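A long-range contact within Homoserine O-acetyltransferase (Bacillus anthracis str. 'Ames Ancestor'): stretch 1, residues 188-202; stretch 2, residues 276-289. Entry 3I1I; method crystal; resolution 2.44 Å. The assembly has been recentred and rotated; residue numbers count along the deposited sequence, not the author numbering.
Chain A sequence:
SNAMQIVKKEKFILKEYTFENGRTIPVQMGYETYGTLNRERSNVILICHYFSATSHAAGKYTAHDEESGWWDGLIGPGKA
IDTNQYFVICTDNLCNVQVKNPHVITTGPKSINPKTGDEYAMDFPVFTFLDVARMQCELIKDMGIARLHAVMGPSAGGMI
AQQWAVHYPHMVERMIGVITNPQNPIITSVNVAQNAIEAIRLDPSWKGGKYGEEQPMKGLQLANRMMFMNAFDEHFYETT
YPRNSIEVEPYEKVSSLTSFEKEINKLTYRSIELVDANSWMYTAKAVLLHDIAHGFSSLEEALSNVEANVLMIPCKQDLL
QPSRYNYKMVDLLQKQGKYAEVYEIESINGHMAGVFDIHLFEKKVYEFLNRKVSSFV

Stretch 1 (188-202) TSVNVAQNAIEAIRL
Stretch 2, residues 276-289: DANSWMYTAKAVLL

Residues 188-202 are helical, and a second helix of the same chain begins at A277; the two pack against each other in nearly antiparallel fashion, their N-to-C directions 156° apart (signed crossing angle -156°) and their axes 8.6 Å from one another at closest approach. The first helix begins earlier in the chain and contains a wider pi-type turn at 189-194, where A193 N bonds to T188 O (3.1 Å), Q194 N to S189 O (2.8 Å) and N195 N to V190 O (3.0 Å); from I197 N to A193 O (3.0 Å) onward the regular i to i-4 pattern holds. The second is regular from its start, with W280 N to D276 O at 2.9 Å. D276, at the N-cap with phi/psi -104/130 and chi1 t, receives S279 N on D276 OD2 at 3.1 Å, a capping bond, and the same D276 OD2 accepts from S279 OG at 2.9 Å.

The register is set by CA-CA distances of 4.7 Å for S189 and L288, 4.9 Å for A193 and A284, and 5.2 Å for I197 and M281; I200 CA and A277 CA lie 7.1 Å apart, so the backbones are farther apart at this end. No hydrogen bond crosses the contact, which buries 609 Å² over both sides and is held by apolar packing.

M281, a selenomethionine, has the largest covered area. Its CA-to-CB bond points sideways, and with chi1 m, chi2 t and chi3 23°, its side chain passes I200 and I197 and ends near R201. M281 CG meets I200 CD1 at 3.8 Å, while M281 CE lies 4.2 Å from I197 CG2 and 3.7 Å from R201 NH1, an oblique approach to the guanidinium. R201 (m, t, t, chi4 -117°) starts out sideways, but its end comes nearer the second helix.

I200 (m, t) points toward the second helix and has the second largest covered area, just ahead of I197. I200 CG2 is 3.9 Å from A277 CB, and I200 CD1 is 3.8 Å from W280 CD1; M281 lies within reach of both methyls. W280 is t with chi2 -75°; A196 CB sits at its ring edge, near the plane, 4.1 Å from W280 NE1.

I197, also m, t, leaves its backbone sideways and bends in at its end, a knob among M281, A284, K285 and L288. I197 CG1 touches A284 CB at 3.9 Å, and I197 CD1 lies over the backbone, 3.9 Å from M281 O and 3.8 Å from K285 N.

The reciprocal knob is L288 (t, t), seated among S189, A193, Q194 and I197. L288 CD1 is 3.9 Å from S189 O, 4.0 Å from Q194 N and 4.3 Å from I197 CD1, and L288 CB is 3.6 Å from A193 CB. Small side chains accompany the close approach here: A193 CB lies 3.4 Å from A284 O and 4.2 Å from A284 CB. Q194 points away, all t to chi2, and Q194 NE2 donates to E198 OE2 at 2.9 Å along its own helix.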

# COMPACT_ATOMS: atom_id res chain seq x y z
N THR A 188 3.78 -1.28 11.58
CA THR A 188 4.16 -2.31 10.63
C THR A 188 3.01 -3.31 10.36
O THR A 188 2.82 -3.78 9.24
CB THR A 188 5.38 -3.07 11.18
OG1 THR A 188 6.40 -2.13 11.51
CG2 THR A 188 5.91 -4.08 10.18
N SER A 189 2.22 -3.63 11.36
CA SER A 189 1.14 -4.58 11.18
C SER A 189 0.11 -4.09 10.18
O SER A 189 -0.43 -4.88 9.38
CB SER A 189 0.47 -4.89 12.52
OG SER A 189 1.42 -5.40 13.45
N VAL A 190 -0.15 -2.78 10.19
CA VAL A 190 -1.10 -2.21 9.23
C VAL A 190 -0.40 -1.82 7.92
O VAL A 190 -0.83 -2.18 6.81
CB VAL A 190 -1.84 -0.97 9.83
CG1 VAL A 190 -2.85 -0.45 8.83
CG2 VAL A 190 -2.50 -1.33 11.20
N ASN A 191 0.70 -1.09 8.02
CA ASN A 191 1.26 -0.48 6.81
C ASN A 191 1.88 -1.50 5.92
O ASN A 191 1.81 -1.36 4.73
CB ASN A 191 2.28 0.64 7.12
CG ASN A 191 2.09 1.82 6.21
OD1 ASN A 191 0.99 2.10 5.75
ND2 ASN A 191 3.18 2.53 5.93
N VAL A 192 2.44 -2.56 6.49
CA VAL A 192 3.07 -3.59 5.71
C VAL A 192 2.35 -4.94 5.71
O VAL A 192 2.37 -5.60 4.70
CB VAL A 192 4.56 -3.76 6.13
CG1 VAL A 192 5.24 -4.83 5.34
CG2 VAL A 192 5.28 -2.40 5.97
N ALA A 193 1.71 -5.38 6.78
CA ALA A 193 0.97 -6.67 6.70
C ALA A 193 -0.49 -6.54 6.20
O ALA A 193 -0.86 -7.16 5.21
CB ALA A 193 1.05 -7.44 8.00
N GLN A 194 -1.31 -5.73 6.86
CA GLN A 194 -2.71 -5.56 6.42
C GLN A 194 -2.77 -5.03 4.99
O GLN A 194 -3.45 -5.61 4.13
CB GLN A 194 -3.47 -4.59 7.33
CG GLN A 194 -4.92 -4.46 6.93
CD GLN A 194 -5.74 -3.46 7.72
OE1 GLN A 194 -5.22 -2.75 8.59
NE2 GLN A 194 -7.04 -3.39 7.42
N ASN A 195 -2.09 -3.92 4.72
CA ASN A 195 -2.08 -3.35 3.40
C ASN A 195 -1.61 -4.31 2.30
O ASN A 195 -2.14 -4.29 1.17
CB ASN A 195 -1.27 -2.06 3.37
CG ASN A 195 -1.99 -0.88 4.05
OD1 ASN A 195 -3.19 -0.96 4.36
ND2 ASN A 195 -1.25 0.20 4.31
N ALA A 196 -0.64 -5.17 2.63
CA ALA A 196 -0.15 -6.14 1.64
C ALA A 196 -1.22 -7.20 1.36
O ALA A 196 -1.54 -7.49 0.21
CB ALA A 196 1.17 -6.81 2.12
N ILE A 197 -1.79 -7.75 2.42
CA ILE A 197 -2.88 -8.70 2.27
C ILE A 197 -4.01 -8.08 1.43
O ILE A 197 -4.48 -8.68 0.47
CB ILE A 197 -3.43 -9.14 3.62
CG1 ILE A 197 -2.34 -9.96 4.37
CG2 ILE A 197 -4.67 -9.93 3.41
CD1 ILE A 197 -2.58 -10.16 5.90
N GLU A 198 -4.44 -6.89 1.79
CA GLU A 198 -5.50 -6.25 1.03
C GLU A 198 -5.14 -5.91 -0.43
O GLU A 198 -5.98 -6.04 -1.30
CB GLU A 198 -6.03 -5.03 1.78
CG GLU A 198 -6.96 -5.55 2.90
CD GLU A 198 -7.52 -4.47 3.78
OE1 GLU A 198 -7.70 -3.33 3.27
OE2 GLU A 198 -7.82 -4.80 4.97
N ALA A 199 -3.89 -5.55 -0.69
CA ALA A 199 -3.45 -5.30 -2.07
C ALA A 199 -3.59 -6.59 -2.94
O ALA A 199 -4.10 -6.55 -4.06
CB ALA A 199 -2.01 -4.75 -2.10
N ILE A 200 -3.19 -7.73 -2.41
CA ILE A 200 -3.37 -8.99 -3.13
C ILE A 200 -4.89 -9.34 -3.37
O ILE A 200 -5.29 -9.72 -4.48
CB ILE A 200 -2.64 -10.16 -2.41
CG1 ILE A 200 -1.15 -9.82 -2.22
CG2 ILE A 200 -2.80 -11.43 -3.21
CD1 ILE A 200 -0.40 -10.69 -1.17
N ARG A 201 -5.72 -9.18 -2.34
CA ARG A 201 -7.17 -9.46 -2.48
C ARG A 201 -7.84 -8.53 -3.49
O ARG A 201 -8.83 -8.92 -4.14
CB ARG A 201 -7.92 -9.30 -1.16
CG ARG A 201 -7.56 -10.35 -0.08
CD ARG A 201 -8.58 -10.37 1.13
NE ARG A 201 -8.32 -11.58 1.89
CZ ARG A 201 -9.17 -12.60 2.08
NH1 ARG A 201 -8.75 -13.70 2.74
NH2 ARG A 201 -10.44 -12.54 1.66
N LEU A 202 -7.31 -7.32 -3.62
CA LEU A 202 -7.94 -6.33 -4.47
C LEU A 202 -7.74 -6.66 -5.95
O LEU A 202 -8.61 -6.39 -6.80
CB LEU A 202 -7.42 -4.93 -4.13
CG LEU A 202 -8.15 -3.77 -4.81
CD1 LEU A 202 -9.69 -3.79 -4.50
CD2 LEU A 202 -7.49 -2.43 -4.42
N ASP A 276 4.71 -17.18 -4.16
CA ASP A 276 3.27 -17.47 -4.20
C ASP A 276 2.43 -16.48 -3.37
O ASP A 276 2.68 -16.26 -2.20
CB ASP A 276 3.00 -18.88 -3.68
CG ASP A 276 1.52 -19.22 -3.67
OD1 ASP A 276 0.89 -19.18 -4.76
OD2 ASP A 276 1.00 -19.50 -2.57
N ALA A 277 1.39 -15.94 -3.99
CA ALA A 277 0.60 -14.85 -3.40
C ALA A 277 -0.11 -15.28 -2.12
O ALA A 277 0.01 -14.59 -1.10
CB ALA A 277 -0.41 -14.28 -4.43
N ASN A 278 -0.86 -16.38 -2.17
CA ASN A 278 -1.56 -16.88 -0.99
C ASN A 278 -0.58 -17.12 0.17
O ASN A 278 -0.88 -16.79 1.34
CB ASN A 278 -2.34 -18.16 -1.29
CG ASN A 278 -3.55 -17.93 -2.21
OD1 ASN A 278 -4.04 -16.81 -2.36
ND2 ASN A 278 -4.06 -18.99 -2.78
N SER A 279 0.59 -17.67 -0.16
CA SER A 279 1.61 -17.93 0.80
C SER A 279 2.06 -16.61 1.45
O SER A 279 2.23 -16.51 2.69
CB SER A 279 2.80 -18.63 0.15
OG SER A 279 2.49 -19.98 -0.14
N TRP A 280 2.24 -15.61 0.61
CA TRP A 280 2.62 -14.29 1.07
C TRP A 280 1.57 -13.77 2.05
O TRP A 280 1.94 -13.27 3.08
CB TRP A 280 2.77 -13.33 -0.12
CG TRP A 280 3.35 -12.02 0.29
CD1 TRP A 280 2.73 -11.00 0.97
CD2 TRP A 280 4.69 -11.62 0.08
NE1 TRP A 280 3.61 -9.98 1.19
CE2 TRP A 280 4.83 -10.33 0.65
CE3 TRP A 280 5.78 -12.21 -0.54
CZ2 TRP A 280 6.02 -9.63 0.63
CZ3 TRP A 280 6.99 -11.52 -0.56
CH2 TRP A 280 7.10 -10.23 0.00
N MSE A 281 0.29 -13.90 1.73
CA MSE A 281 -0.76 -13.44 2.63
C MSE A 281 -0.66 -14.13 4.01
O MSE A 281 -0.75 -13.44 5.03
CB MSE A 281 -2.18 -13.70 2.10
CG MSE A 281 -2.60 -13.01 0.83
SE MSE A 281 -4.53 -13.46 0.48
CE MSE A 281 -5.08 -13.91 2.21
N TYR A 282 -0.57 -15.46 4.03
CA TYR A 282 -0.56 -16.21 5.30
C TYR A 282 0.62 -15.82 6.17
O TYR A 282 0.47 -15.65 7.40
CB TYR A 282 -0.55 -17.72 5.08
CG TYR A 282 -1.93 -18.29 4.91
CD1 TYR A 282 -2.55 -18.28 3.68
CD2 TYR A 282 -2.63 -18.83 5.99
CE1 TYR A 282 -3.82 -18.79 3.52
CE2 TYR A 282 -3.91 -19.36 5.81
CZ TYR A 282 -4.48 -19.32 4.58
OH TYR A 282 -5.74 -19.81 4.34
N THR A 283 1.77 -15.61 5.53
CA THR A 283 2.99 -15.22 6.23
C THR A 283 2.83 -13.78 6.73
O THR A 283 3.16 -13.50 7.88
CB THR A 283 4.22 -15.36 5.32
OG1 THR A 283 4.27 -16.70 4.85
CG2 THR A 283 5.54 -15.05 6.06
N ALA A 284 2.28 -12.88 5.90
CA ALA A 284 1.95 -11.51 6.36
C ALA A 284 0.99 -11.57 7.56
O ALA A 284 1.16 -10.84 8.56
CB ALA A 284 1.40 -10.61 5.23
N LYS A 285 0.01 -12.47 7.49
CA LYS A 285 -0.91 -12.67 8.61
C LYS A 285 -0.18 -13.11 9.91
O LYS A 285 -0.45 -12.61 11.00
CB LYS A 285 -1.98 -13.68 8.23
CG LYS A 285 -3.05 -13.91 9.32
CD LYS A 285 -4.10 -12.78 9.41
CE LYS A 285 -5.10 -13.14 10.50
NZ LYS A 285 -6.47 -12.51 10.45
N ALA A 286 0.76 -14.04 9.76
CA ALA A 286 1.58 -14.47 10.89
C ALA A 286 2.32 -13.28 11.49
O ALA A 286 2.44 -13.17 12.73
CB ALA A 286 2.58 -15.59 10.45
N VAL A 287 2.85 -12.43 10.62
CA VAL A 287 3.65 -11.32 11.12
C VAL A 287 2.73 -10.38 11.89
O VAL A 287 3.07 -9.91 12.98
CB VAL A 287 4.37 -10.54 9.99
CG1 VAL A 287 4.81 -9.13 10.52
CG2 VAL A 287 5.56 -11.37 9.39
N LEU A 288 1.59 -10.08 11.31
CA LEU A 288 0.65 -9.15 11.93
C LEU A 288 0.07 -9.68 13.27
O LEU A 288 -0.21 -8.91 14.18
CB LEU A 288 -0.44 -8.84 10.92
CG LEU A 288 -1.84 -8.33 11.16
CD1 LEU A 288 -2.41 -8.26 9.74
CD2 LEU A 288 -2.67 -9.26 12.02
N LEU A 289 -0.08 -11.00 13.36
CA LEU A 289 -0.50 -11.65 14.60
C LEU A 289 0.61 -11.79 15.64
O LEU A 289 0.29 -12.15 16.78
CB LEU A 289 -1.04 -13.05 14.31
CG LEU A 289 -2.39 -13.13 13.61
CD1 LEU A 289 -2.68 -14.56 13.23
CD2 LEU A 289 -3.50 -12.49 14.47